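PDB 5LKB: glutathione S-transferase omega-like 2 from Saccharomyces cerevisiae, which acts as a glutathione-dependent thiol transferase and dehydroascorbate reductase, and reacts with glutathionyl-(hydro)quinones. Local coordinates for residues Thr55-Gly60 / Tyr330-Tyr335; Lys59-Val64 / Ser184-Phe189; Asp255-Leu260 / Gln270-Glu275; Thr292-Phe297 / Pro317-Trp322. All blocks are in the same frame, centred on the assembly; numbering follows the deposited sequence.

How the contacts relate
The four contacts run from the thioredoxin-like N-terminal domain into the helical C-terminal domain of this glutathione transferase subunit. Contact 1 joins the two domains, helix 47-58 meeting helix 331-334, and the loop it closes encloses contacts 3 and 4. Contact 2 starts from the same turn, sharing K59 and G60, and its centre lies about 13 Å from that of contact 1. Contacts 3 and 4 follow in series, with centres about 16 Å apart, and they touch where Y257 meets F318 and L321; both join helices within the C-terminal domain. Contacts 2 and 3 are farthest apart, about 31 Å between centres. All lie away from the glutathione-binding residues and the nucleophile.

Contact 1: Thr55-Gly60 / Tyr330-Tyr335; sequences TRALKG and YDAFRY
A57 sets its methyl group against that of A332, CB to CB at 3.7 Å, where the last turn of helix 47-58 in the thioredoxin-like domain meets the short helix 331-334 of the C-terminal domain. This is a piece of the interdomain interface of the glutathione transferase fold. The small alanines let the backbones approach closely, their CA atoms lying 5.5 Å apart. L58 comes in beside the pair: CG stands anti to the carbonyl carbon (chi1 -75°), and the branch reaches forward until CD2 lies 3.7 Å from A332 CB. The A332 methyl is thus touched by both A57 and L58. The other branch of L58 turns to F333, whose ring also meets Y291 edge-to-face and packs on I288 of helix 285-304. Nonpolar contacts carry the meeting of the two segments, while their backbones keep to local bonds: Y330 O, at the N-cap position, accepts from both F333 N and R334 N. On the other side, helix 47-58 closes in a Schellman motif, with G60 at positive phi as its C-prime residue. At the end of the L58 side chain, CD1 approaches F333 CE1 obliquely, at 4.2 Å.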
loop_
_atom_site.group_PDB
_atom_site.type_symbol
_atom_site.label_atom_id
_atom_site.label_comp_id
_atom_site.label_asym_id
_atom_site.label_seq_id
_atom_site.Cartn_x
_atom_site.Cartn_y
_atom_site.Cartn_z
ATOM N N THR A 55 18.973 18.065 -13.152
ATOM C CA THR A 55 19.935 18.377 -14.202
ATOM C C THR A 55 20.339 19.844 -14.144
ATOM O O THR A 55 21.531 20.161 -14.274
ATOM C CB THR A 55 19.332 18.007 -15.556
ATOM O OG1 THR A 55 18.988 16.605 -15.604
ATOM C CG2 THR A 55 20.357 18.204 -16.677
ATOM N N ARG A 56 19.386 20.739 -13.912
ATOM C CA ARG A 56 19.688 22.146 -13.698
ATOM C C ARG A 56 20.716 22.347 -12.591
ATOM O O ARG A 56 21.645 23.170 -12.703
ATOM C CB ARG A 56 18.401 22.955 -13.487
ATOM C CG ARG A 56 18.598 24.401 -13.023
ATOM C CD ARG A 56 17.281 25.063 -13.017
ATOM N NE ARG A 56 17.229 26.353 -12.323
ATOM C CZ ARG A 56 16.869 26.583 -11.066
ATOM N NH1 ARG A 56 16.501 25.592 -10.227
ATOM N NH2 ARG A 56 16.791 27.833 -10.633
ATOM N N ALA A 57 20.560 21.647 -11.478
ATOM C CA ALA A 57 21.536 21.781 -10.402
ATOM C C ALA A 57 22.898 21.215 -10.788
ATOM O O ALA A 57 23.932 21.873 -10.556
ATOM C CB ALA A 57 21.024 21.088 -9.144
ATOM N N LEU A 58 22.940 20.007 -11.335
ATOM C CA LEU A 58 24.187 19.301 -11.607
ATOM C C LEU A 58 25.003 20.076 -12.636
ATOM O O LEU A 58 26.240 20.076 -12.604
ATOM C CB LEU A 58 23.910 17.885 -12.129
ATOM C CG LEU A 58 23.444 16.847 -11.080
ATOM C CD1 LEU A 58 23.068 15.537 -11.770
ATOM C CD2 LEU A 58 24.481 16.537 -10.065
ATOM N N LYS A 59 24.318 20.726 -13.564
ATOM C CA LYS A 59 25.029 21.464 -14.604
ATOM C C LYS A 59 25.289 22.907 -14.206
ATOM O O LYS A 59 25.808 23.676 -15.046
ATOM C CB LYS A 59 24.270 21.363 -15.927
ATOM C CG LYS A 59 24.378 19.966 -16.622
ATOM C CD LYS A 59 25.788 19.619 -17.027
ATOM C CE LYS A 59 26.111 20.289 -18.344
ATOM N NZ LYS A 59 27.600 20.661 -18.449
ATOM N N GLY A 60 24.965 23.303 -12.965
ATOM C CA GLY A 60 25.324 24.632 -12.484
ATOM C C GLY A 60 24.571 25.784 -13.093
ATOM O O GLY A 60 25.156 26.860 -13.311
ATOM N N TYR A 330 24.227 13.265 -2.834
ATOM C CA TYR A 330 24.253 14.262 -3.912
ATOM C C TYR A 330 23.193 15.324 -3.647
ATOM O O TYR A 330 21.995 15.039 -3.737
ATOM C CB TYR A 330 23.999 13.599 -5.251
ATOM C CG TYR A 330 25.074 12.664 -5.683
ATOM C CD1 TYR A 330 25.280 11.441 -5.111
ATOM C CD2 TYR A 330 25.932 13.042 -6.728
ATOM C CE1 TYR A 330 26.298 10.595 -5.526
ATOM C CE2 TYR A 330 26.932 12.193 -7.150
ATOM C CZ TYR A 330 27.128 11.001 -6.566
ATOM O OH TYR A 330 28.152 10.163 -6.993
ATOM N N ASP A 331 23.619 16.546 -3.339
ATOM C CA ASP A 331 22.671 17.594 -2.992
ATOM C C ASP A 331 21.672 17.882 -4.121
ATOM O O ASP A 331 20.547 18.326 -3.846
ATOM C CB ASP A 331 23.389 18.903 -2.667
ATOM C CG ASP A 331 24.181 18.847 -1.367
ATOM O OD1 ASP A 331 24.062 17.864 -0.608
ATOM O OD2 ASP A 331 24.933 19.832 -1.178
ATOM N N ALA A 332 22.076 17.711 -5.391
ATOM C CA ALA A 332 21.158 17.982 -6.511
ATOM C C ALA A 332 19.920 17.107 -6.435
ATOM O O ALA A 332 18.875 17.508 -6.945
ATOM C CB ALA A 332 21.832 17.729 -7.854
ATOM N N PHE A 333 20.077 15.910 -5.867
ATOM C CA PHE A 333 18.976 14.974 -5.671
ATOM C C PHE A 333 18.206 15.294 -4.386
ATOM O O PHE A 333 17.005 15.595 -4.429
ATOM C CB PHE A 333 19.518 13.549 -5.691
ATOM C CG PHE A 333 20.023 13.074 -7.044
ATOM C CD1 PHE A 333 21.289 13.446 -7.508
ATOM C CD2 PHE A 333 19.250 12.292 -7.871
ATOM C CE1 PHE A 333 21.775 12.966 -8.743
ATOM C CE2 PHE A 333 19.744 11.802 -9.089
ATOM C CZ PHE A 333 21.015 12.181 -9.543
ATOM N N ARG A 334 18.913 15.326 -3.239
ATOM C CA ARG A 334 18.209 15.515 -1.969
ATOM C C ARG A 334 17.373 16.787 -1.991
ATOM O O ARG A 334 16.209 16.790 -1.575
ATOM C CB ARG A 334 19.237 15.626 -0.848
ATOM C CG ARG A 334 18.661 15.702 0.498
ATOM C CD ARG A 334 19.882 15.634 1.402
ATOM N NE ARG A 334 19.579 15.662 2.812
ATOM C CZ ARG A 334 20.508 15.450 3.759
ATOM N NH1 ARG A 334 21.795 15.209 3.437
ATOM N NH2 ARG A 334 20.161 15.483 5.020
ATOM N N TYR A 335 17.985 17.901 -2.421
ATOM C CA TYR A 335 17.365 19.210 -2.216
ATOM C C TYR A 335 16.431 19.611 -3.330
ATOM O O TYR A 335 15.805 20.679 -3.260
ATOM C CB TYR A 335 18.426 20.281 -1.890
ATOM C CG TYR A 335 19.126 19.947 -0.590
ATOM C CD1 TYR A 335 18.441 19.980 0.605
ATOM C CD2 TYR A 335 20.424 19.508 -0.574
ATOM C CE1 TYR A 335 19.063 19.636 1.840
ATOM C CE2 TYR A 335 21.050 19.153 0.648
ATOM C CZ TYR A 335 20.340 19.217 1.830
ATOM O OH TYR A 335 20.901 18.882 3.052
#

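Contact 2: Lys59-Val64 / Ser184-Phe189; sequences KGLTSV and SAFDEF
V64 spreads its two methyl groups over different partners in 184-189, and its first torsion decides which goes where. CG1 is anti to the backbone N (chi1 179°) and meets the F186 ring obliquely, 3.6 Å from CD1. CG2 lies beside the backbone N and turns to the backbone of F189, resting 3.6 Å from its carbonyl O and 4.0 Å from its CB. The ring of F189 leads away from the contact, so its backbone and CB do the touching, and one face of that ring is covered by CB of its own neighbour E188. L61 completes the nonpolar patch. Its side chain crosses that of F186 at about a right angle; CD2 comes closest to F186 CB, at 3.6 Å, and also stands obliquely by the ring.

A polar link runs beside this patch. K59 curls, its first three torsions all turned the same way (chi1 -74°), and its NZ donates to a water 2.7 Å away. The same water lies 2.8 Å from D187 OD1, to which it can donate, though other acceptors compete for its protons. NZ is gripped further by the carbonyl oxygens of H194 and T197.

The contact ties loop 59-64 of the thioredoxin-like domain, which leads from helix 47-58 into strand 66-69, to the loop 184-189 that connects helix 174-182 with helix 192-196. L61 also packs on L181 of helix 174-182, and F186 on I65, just before the strand.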
loop_
_atom_site.group_PDB
_atom_site.type_symbol
_atom_site.label_atom_id
_atom_site.label_comp_id
_atom_site.label_asym_id
_atom_site.label_seq_id
_atom_site.Cartn_x
_atom_site.Cartn_y
_atom_site.Cartn_z
ATOM N N LYS A 59 24.318 20.726 -13.564
ATOM C CA LYS A 59 25.029 21.464 -14.604
ATOM C C LYS A 59 25.289 22.907 -14.206
ATOM O O LYS A 59 25.808 23.676 -15.046
ATOM C CB LYS A 59 24.270 21.363 -15.927
ATOM C CG LYS A 59 24.378 19.966 -16.622
ATOM C CD LYS A 59 25.788 19.619 -17.027
ATOM C CE LYS A 59 26.111 20.289 -18.344
ATOM N NZ LYS A 59 27.600 20.661 -18.449
ATOM N N GLY A 60 24.965 23.303 -12.965
ATOM C CA GLY A 60 25.324 24.632 -12.484
ATOM C C GLY A 60 24.571 25.784 -13.093
ATOM O O GLY A 60 25.156 26.860 -13.311
ATOM N N LEU A 61 23.310 25.593 -13.431
ATOM C CA LEU A 61 22.492 26.524 -14.170
ATOM C C LEU A 61 21.427 27.209 -13.325
ATOM O O LEU A 61 20.528 27.854 -13.873
ATOM C CB LEU A 61 21.855 25.828 -15.392
ATOM C CG LEU A 61 22.815 25.215 -16.371
ATOM C CD1 LEU A 61 22.137 24.253 -17.338
ATOM C CD2 LEU A 61 23.498 26.390 -17.144
ATOM N N THR A 62 21.518 27.155 -12.005
ATOM C CA THR A 62 20.440 27.716 -11.187
ATOM C C THR A 62 20.366 29.236 -11.263
ATOM O O THR A 62 19.269 29.792 -11.166
ATOM C CB THR A 62 20.516 27.289 -9.712
ATOM O OG1 THR A 62 21.755 27.702 -9.122
ATOM C CG2 THR A 62 20.452 25.801 -9.568
ATOM N N SER A 63 21.504 29.913 -11.471
ATOM C CA SER A 63 21.479 31.355 -11.629
ATOM C C SER A 63 21.313 31.786 -13.077
ATOM O O SER A 63 21.207 32.984 -13.333
ATOM C CB SER A 63 22.781 31.957 -11.053
ATOM O OG SER A 63 23.898 31.697 -11.909
ATOM N N VAL A 64 21.334 30.849 -14.010
ATOM C CA VAL A 64 21.198 31.133 -15.431
ATOM C C VAL A 64 19.757 31.017 -15.877
ATOM O O VAL A 64 19.270 31.778 -16.720
ATOM C CB VAL A 64 22.089 30.155 -16.203
ATOM C CG1 VAL A 64 21.957 30.405 -17.734
ATOM C CG2 VAL A 64 23.500 30.241 -15.744
ATOM N N SER A 184 26.155 21.978 -24.765
ATOM C CA SER A 184 27.070 23.090 -24.595
ATOM C C SER A 184 26.367 24.443 -24.575
ATOM O O SER A 184 27.049 25.462 -24.352
ATOM C CB SER A 184 28.155 23.122 -25.717
ATOM O OG SER A 184 27.536 23.328 -26.959
ATOM N N ALA A 185 25.066 24.497 -24.808
ATOM C CA ALA A 185 24.352 25.757 -25.010
ATOM C C ALA A 185 24.660 26.834 -23.982
ATOM O O ALA A 185 24.856 28.001 -24.340
ATOM C CB ALA A 185 22.842 25.535 -25.078
ATOM N N PHE A 186 24.746 26.491 -22.697
ATOM C CA PHE A 186 24.827 27.524 -21.673
ATOM C C PHE A 186 26.236 27.625 -21.087
ATOM O O PHE A 186 26.449 28.243 -20.032
ATOM C CB PHE A 186 23.730 27.296 -20.602
ATOM C CG PHE A 186 22.332 27.626 -21.097
ATOM C CD1 PHE A 186 21.808 28.892 -21.027
ATOM C CD2 PHE A 186 21.464 26.598 -21.508
ATOM C CE1 PHE A 186 20.473 29.175 -21.477
ATOM C CE2 PHE A 186 20.218 26.862 -21.946
ATOM C CZ PHE A 186 19.682 28.141 -21.904
ATOM N N ASP A 187 27.229 27.039 -21.778
ATOM C CA ASP A 187 28.557 26.867 -21.202
ATOM C C ASP A 187 29.232 28.203 -20.906
ATOM O O ASP A 187 30.041 28.289 -19.984
ATOM C CB ASP A 187 29.480 26.093 -22.150
ATOM C CG ASP A 187 29.232 24.596 -22.155
ATOM O OD1 ASP A 187 28.350 24.125 -21.396
ATOM O OD2 ASP A 187 29.927 23.887 -22.925
ATOM N N GLU A 188 28.915 29.239 -21.680
ATOM C CA GLU A 188 29.504 30.555 -21.455
ATOM C C GLU A 188 29.083 31.169 -20.136
ATOM O O GLU A 188 29.702 32.148 -19.694
ATOM C CB GLU A 188 29.047 31.533 -22.543
ATOM C CG GLU A 188 29.382 31.237 -23.984
ATOM C CD GLU A 188 28.482 32.067 -24.921
ATOM O OE1 GLU A 188 27.234 31.793 -25.013
ATOM O OE2 GLU A 188 29.008 33.029 -25.546
ATOM N N PHE A 189 28.056 30.625 -19.481
ATOM C CA PHE A 189 27.462 31.254 -18.300
ATOM C C PHE A 189 27.627 30.460 -17.004
ATOM O O PHE A 189 27.086 30.870 -15.959
ATOM C CB PHE A 189 26.003 31.560 -18.581
ATOM C CG PHE A 189 25.766 32.247 -19.926
ATOM C CD1 PHE A 189 26.107 33.573 -20.124
ATOM C CD2 PHE A 189 25.194 31.562 -21.000
ATOM C CE1 PHE A 189 25.872 34.197 -21.358
ATOM C CE2 PHE A 189 24.945 32.187 -22.222
ATOM C CZ PHE A 189 25.324 33.515 -22.412
HETATM O O HOH W 1 27.821 21.441 -21.032
#

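Contact 3: Asp255-Leu260 / Gln270-Glu275; sequences DKYSKL and QKILGE
Near the end of the long helix 232-264, L260 comes beside I272 of the short helix 269-273, with their CA atoms 5.6 Å apart. The two are consecutive helices joined by a short turn in the all-helical C-terminal domain of the glutathione transferase fold, the chain reversing between them. Segment 255-260 is regular helix throughout, whereas 270-275 is leaving its helix, so that E275 already lies in the following loop and its backbone N bonds to I272 O.

I272 offers CG2, which stands anti to its backbone N, to both neighbours on the long helix. This methyl lies 3.7 Å from CE1 of Y257, approaching the ring obliquely, and 4.0 Å from CB of L260. Y257 leans over from one turn earlier because its CG is also anti to the backbone N (chi1 -173°); its ring goes on to meet F318 and to touch L321, both of helix 317-329. L260 is buried and touches both I272 and E275. Its CD1 lies against the backbone, 3.4 Å from I272 O, while CD2 turns to the glutamate and sits 3.8 Å from E275 CB.

The E275 chain runs on in extended form beyond CG and crosses the leucine obliquely, meeting it at CB and again at the carboxylate. That carboxylate is held by the long helix: OE1 is hydrogen-bonded to Y264 OH and OE2 forms a salt bridge with K263 NZ. The same OE2 stands 3.7 Å from L260 CD2.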
loop_
_atom_site.group_PDB
_atom_site.type_symbol
_atom_site.label_atom_id
_atom_site.label_comp_id
_atom_site.label_asym_id
_atom_site.label_seq_id
_atom_site.Cartn_x
_atom_site.Cartn_y
_atom_site.Cartn_z
ATOM N N ASP A 255 25.065 -7.151 -10.393
ATOM C CA ASP A 255 26.279 -7.511 -11.123
ATOM C C ASP A 255 27.338 -6.419 -10.976
ATOM O O ASP A 255 28.516 -6.712 -10.725
ATOM C CB ASP A 255 25.930 -7.760 -12.587
ATOM C CG ASP A 255 25.225 -9.086 -12.817
ATOM O OD1 ASP A 255 25.218 -9.933 -11.877
ATOM O OD2 ASP A 255 24.687 -9.276 -13.937
ATOM N N LYS A 256 26.937 -5.155 -11.090
ATOM C CA LYS A 256 27.892 -4.056 -10.941
ATOM C C LYS A 256 28.484 -3.998 -9.536
ATOM O O LYS A 256 29.694 -3.792 -9.357
ATOM C CB LYS A 256 27.248 -2.736 -11.342
ATOM C CG LYS A 256 27.488 -2.360 -12.789
ATOM C CD LYS A 256 26.258 -1.737 -13.355
ATOM C CE LYS A 256 26.479 -1.074 -14.683
ATOM N NZ LYS A 256 27.173 0.223 -14.460
ATOM N N TYR A 257 27.657 -4.173 -8.512
ATOM C CA TYR A 257 28.173 -4.232 -7.154
ATOM C C TYR A 257 29.177 -5.374 -6.977
ATOM O O TYR A 257 30.201 -5.220 -6.283
ATOM C CB TYR A 257 27.017 -4.398 -6.148
ATOM C CG TYR A 257 27.494 -4.292 -4.728
ATOM C CD1 TYR A 257 27.628 -3.061 -4.097
ATOM C CD2 TYR A 257 27.839 -5.437 -4.014
ATOM C CE1 TYR A 257 28.090 -2.972 -2.793
ATOM C CE2 TYR A 257 28.292 -5.347 -2.731
ATOM C CZ TYR A 257 28.432 -4.103 -2.133
ATOM O OH TYR A 257 28.877 -4.005 -0.836
ATOM N N SER A 258 28.869 -6.544 -7.537
ATOM C CA SER A 258 29.780 -7.674 -7.402
ATOM C C SER A 258 31.136 -7.327 -8.000
ATOM O O SER A 258 32.177 -7.637 -7.415
ATOM C CB SER A 258 29.201 -8.883 -8.119
ATOM O OG SER A 258 30.093 -9.976 -8.074
ATOM N N LYS A 259 31.126 -6.674 -9.156
ATOM C CA LYS A 259 32.383 -6.297 -9.813
ATOM C C LYS A 259 33.148 -5.292 -8.969
ATOM O O LYS A 259 34.377 -5.398 -8.820
ATOM C CB LYS A 259 32.126 -5.750 -11.222
ATOM C CG LYS A 259 31.523 -6.790 -12.213
ATOM N N LEU A 260 32.436 -4.310 -8.400
ATOM C CA LEU A 260 33.052 -3.297 -7.545
ATOM C C LEU A 260 33.591 -3.902 -6.249
ATOM O O LEU A 260 34.671 -3.526 -5.773
ATOM C CB LEU A 260 32.038 -2.171 -7.256
ATOM C CG LEU A 260 31.678 -1.270 -8.458
ATOM C CD1 LEU A 260 30.490 -0.311 -8.180
ATOM C CD2 LEU A 260 32.875 -0.450 -8.899
ATOM N N GLN A 270 33.014 3.667 0.351
ATOM C CA GLN A 270 33.021 4.931 -0.372
ATOM C C GLN A 270 33.549 4.780 -1.803
ATOM O O GLN A 270 32.985 5.367 -2.737
ATOM C CB GLN A 270 33.680 6.040 0.463
ATOM N N LYS A 271 34.570 3.948 -2.035
ATOM C CA LYS A 271 35.035 3.765 -3.410
ATOM C C LYS A 271 34.042 2.968 -4.242
ATOM O O LYS A 271 33.903 3.198 -5.448
ATOM C CB LYS A 271 36.404 3.071 -3.460
ATOM N N ILE A 272 33.350 2.018 -3.632
ATOM C CA ILE A 272 32.329 1.286 -4.373
ATOM C C ILE A 272 31.229 2.229 -4.825
ATOM O O ILE A 272 30.845 2.250 -5.998
ATOM C CB ILE A 272 31.781 0.143 -3.511
ATOM C CG1 ILE A 272 32.857 -0.941 -3.396
ATOM C CG2 ILE A 272 30.434 -0.344 -4.039
ATOM C CD1 ILE A 272 32.538 -1.999 -2.382
ATOM N N LEU A 273 30.693 3.005 -3.893
ATOM C CA LEU A 273 29.562 3.859 -4.217
ATOM C C LEU A 273 29.930 4.940 -5.232
ATOM O O LEU A 273 29.078 5.352 -6.034
ATOM C CB LEU A 273 28.979 4.469 -2.923
ATOM C CG LEU A 273 28.251 3.552 -1.929
ATOM C CD1 LEU A 273 27.819 4.375 -0.671
ATOM C CD2 LEU A 273 27.113 2.948 -2.658
ATOM N N GLY A 274 31.197 5.380 -5.240
ATOM C CA GLY A 274 31.653 6.364 -6.207
ATOM C C GLY A 274 31.567 5.906 -7.642
ATOM O O GLY A 274 31.681 6.745 -8.547
ATOM N N GLU A 275 31.374 4.606 -7.886
ATOM C CA GLU A 275 31.207 4.076 -9.222
ATOM C C GLU A 275 29.923 3.280 -9.386
ATOM O O GLU A 275 29.752 2.598 -10.401
ATOM C CB GLU A 275 32.432 3.225 -9.581
ATOM C CG GLU A 275 33.681 4.127 -9.833
ATOM C CD GLU A 275 35.013 3.391 -9.613
ATOM O OE1 GLU A 275 35.956 3.979 -8.996
ATOM O OE2 GLU A 275 35.097 2.227 -10.038
#

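Contact 4: Thr292-Phe297 / Pro317-Trp322; sequences TTVIRF and PFIHLW
The indole of W322 receives V294 obliquely, at the six-membered end of the ring system: CZ3 lies 4.0 Å from V294 CG2 and 4.1 Å from V294 CB. At the indole edge, in its plane, lies the carbonyl O of I319, one turn earlier on the same helix. NE1 is hydrogen-bonded to D287 OD1, which helps fix the rotation of the indole. With CG anti to the backbone N (chi1 165°), the tryptophan swings its far end towards the valine.

I319 supplies the other half of the contact, its CG2 meeting V294 CG1 at 3.6 Å, so that the valine fits against two residues spaced three apart on one helix. A second flat group, the guanidinium of R296, turns back along its own helix. NH1 donates to T292 O at 2.8 Å, in the carbonyl plane and on a lone pair, with T292 O at the guanidinium edge. NH1 also bonds to H50 ND1, and NE to A45 O.

Within the C-terminal domain the contact joins helix 285-304 to helix 317-329. Helix 232-264 packs against both through F297 and F318, while T292 and R296 face helix 47-58 of the thioredoxin-like domain.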
loop_
_atom_site.group_PDB
_atom_site.type_symbol
_atom_site.label_atom_id
_atom_site.label_comp_id
_atom_site.label_asym_id
_atom_site.label_seq_id
_atom_site.Cartn_x
_atom_site.Cartn_y
_atom_site.Cartn_z
ATOM N N THR A 292 13.894 9.556 -10.442
ATOM C CA THR A 292 12.688 10.317 -10.143
ATOM C C THR A 292 11.498 9.375 -9.925
ATOM O O THR A 292 10.590 9.698 -9.160
ATOM C CB THR A 292 12.423 11.404 -11.158
ATOM O OG1 THR A 292 12.239 10.767 -12.424
ATOM C CG2 THR A 292 13.594 12.427 -11.242
ATOM N N THR A 293 11.517 8.201 -10.554
ATOM C CA THR A 293 10.505 7.187 -10.283
ATOM C C THR A 293 10.810 6.464 -8.985
ATOM O O THR A 293 9.912 6.228 -8.147
ATOM C CB THR A 293 10.393 6.197 -11.435
ATOM O OG1 THR A 293 9.999 6.911 -12.618
ATOM C CG2 THR A 293 9.356 5.116 -11.131
ATOM N N VAL A 294 12.033 5.946 -8.856
ATOM C CA VAL A 294 12.387 5.111 -7.709
ATOM C C VAL A 294 12.198 5.867 -6.394
ATOM O O VAL A 294 11.677 5.296 -5.432
ATOM C CB VAL A 294 13.807 4.514 -7.824
ATOM C CG1 VAL A 294 14.176 3.658 -6.574
ATOM C CG2 VAL A 294 13.921 3.597 -9.037
ATOM N N ILE A 295 12.525 7.169 -6.334
ATOM C CA ILE A 295 12.370 7.944 -5.098
ATOM C C ILE A 295 10.908 8.122 -4.688
ATOM O O ILE A 295 10.615 8.324 -3.503
ATOM C CB ILE A 295 13.122 9.300 -5.208
ATOM C CG1 ILE A 295 13.476 9.821 -3.814
ATOM C CG2 ILE A 295 12.350 10.313 -5.989
ATOM C CD1 ILE A 295 14.495 9.019 -3.047
ATOM N N ARG A 296 9.992 8.038 -5.649
ATOM C CA ARG A 296 8.548 8.139 -5.441
ATOM C C ARG A 296 7.897 6.777 -5.203
ATOM O O ARG A 296 6.693 6.701 -4.874
ATOM C CB ARG A 296 7.906 8.850 -6.653
ATOM C CG ARG A 296 8.207 10.310 -6.715
ATOM C CD ARG A 296 7.750 10.908 -8.063
ATOM N NE ARG A 296 7.953 12.381 -8.033
ATOM C CZ ARG A 296 9.153 12.991 -8.025
ATOM N NH1 ARG A 296 10.240 12.310 -8.174
ATOM N NH2 ARG A 296 9.189 14.283 -7.823
ATOM N N PHE A 297 8.660 5.710 -5.372
ATOM C CA PHE A 297 8.029 4.384 -5.452
ATOM C C PHE A 297 7.460 3.962 -4.112
ATOM O O PHE A 297 6.252 3.639 -4.018
ATOM C CB PHE A 297 9.036 3.353 -5.984
ATOM C CG PHE A 297 8.406 2.096 -6.517
ATOM C CD1 PHE A 297 8.138 1.025 -5.678
ATOM C CD2 PHE A 297 8.125 1.976 -7.849
ATOM C CE1 PHE A 297 7.540 -0.113 -6.179
ATOM C CE2 PHE A 297 7.513 0.809 -8.342
ATOM C CZ PHE A 297 7.238 -0.222 -7.538
ATOM N N PRO A 317 17.302 -4.793 -2.876
ATOM C CA PRO A 317 18.436 -4.251 -2.105
ATOM C C PRO A 317 19.430 -3.416 -2.916
ATOM O O PRO A 317 19.933 -2.412 -2.399
ATOM C CB PRO A 317 19.112 -5.499 -1.507
ATOM C CG PRO A 317 18.345 -6.641 -1.964
ATOM C CD PRO A 317 17.200 -6.256 -2.817
ATOM N N PHE A 318 19.713 -3.791 -4.165
ATOM C CA PHE A 318 20.675 -3.009 -4.923
ATOM C C PHE A 318 20.082 -1.695 -5.418
ATOM O O PHE A 318 20.744 -0.649 -5.349
ATOM C CB PHE A 318 21.351 -3.875 -6.006
ATOM C CG PHE A 318 22.246 -4.899 -5.388
ATOM C CD1 PHE A 318 23.475 -4.513 -4.860
ATOM C CD2 PHE A 318 21.834 -6.216 -5.239
ATOM C CE1 PHE A 318 24.279 -5.411 -4.235
ATOM C CE2 PHE A 318 22.658 -7.127 -4.602
ATOM C CZ PHE A 318 23.888 -6.716 -4.107
ATOM N N ILE A 319 18.846 -1.707 -5.940
ATOM C CA ILE A 319 18.186 -0.428 -6.222
ATOM C C ILE A 319 18.109 0.430 -4.957
ATOM O O ILE A 319 18.303 1.656 -5.011
ATOM C CB ILE A 319 16.799 -0.648 -6.845
ATOM C CG1 ILE A 319 16.855 -1.386 -8.196
ATOM C CG2 ILE A 319 16.077 0.669 -6.989
ATOM C CD1 ILE A 319 15.499 -1.786 -8.777
ATOM N N HIS A 320 17.790 -0.185 -3.812
ATOM C CA HIS A 320 17.663 0.575 -2.588
ATOM C C HIS A 320 18.998 1.236 -2.183
ATOM O O HIS A 320 19.018 2.372 -1.693
ATOM C CB HIS A 320 17.120 -0.346 -1.477
ATOM C CG HIS A 320 16.728 0.372 -0.212
ATOM N ND1 HIS A 320 16.916 -0.191 1.020
ATOM C CD2 HIS A 320 16.134 1.570 0.013
ATOM C CE1 HIS A 320 16.449 0.608 1.951
ATOM N NE2 HIS A 320 15.980 1.697 1.380
ATOM N N LEU A 321 20.115 0.519 -2.337
ATOM C CA LEU A 321 21.414 1.111 -2.045
ATOM C C LEU A 321 21.737 2.246 -3.013
ATOM O O LEU A 321 22.119 3.350 -2.584
ATOM C CB LEU A 321 22.445 0.010 -2.127
ATOM C CG LEU A 321 23.889 0.477 -1.939
ATOM C CD1 LEU A 321 24.116 0.986 -0.590
ATOM C CD2 LEU A 321 24.798 -0.731 -2.243
ATOM N N TRP A 322 21.456 2.021 -4.305
ATOM C CA TRP A 322 21.714 3.012 -5.330
ATOM C C TRP A 322 20.904 4.296 -5.103
ATOM O O TRP A 322 21.428 5.405 -5.250
ATOM C CB TRP A 322 21.436 2.344 -6.678
ATOM C CG TRP A 322 21.301 3.268 -7.852
ATOM C CD1 TRP A 322 22.305 3.699 -8.693
ATOM C CD2 TRP A 322 20.105 3.875 -8.335
ATOM N NE1 TRP A 322 21.782 4.524 -9.628
ATOM C CE2 TRP A 322 20.435 4.653 -9.444
ATOM C CE3 TRP A 322 18.765 3.842 -7.912
ATOM C CZ2 TRP A 322 19.484 5.383 -10.157
ATOM C CZ3 TRP A 322 17.831 4.534 -8.597
ATOM C CH2 TRP A 322 18.180 5.321 -9.704
#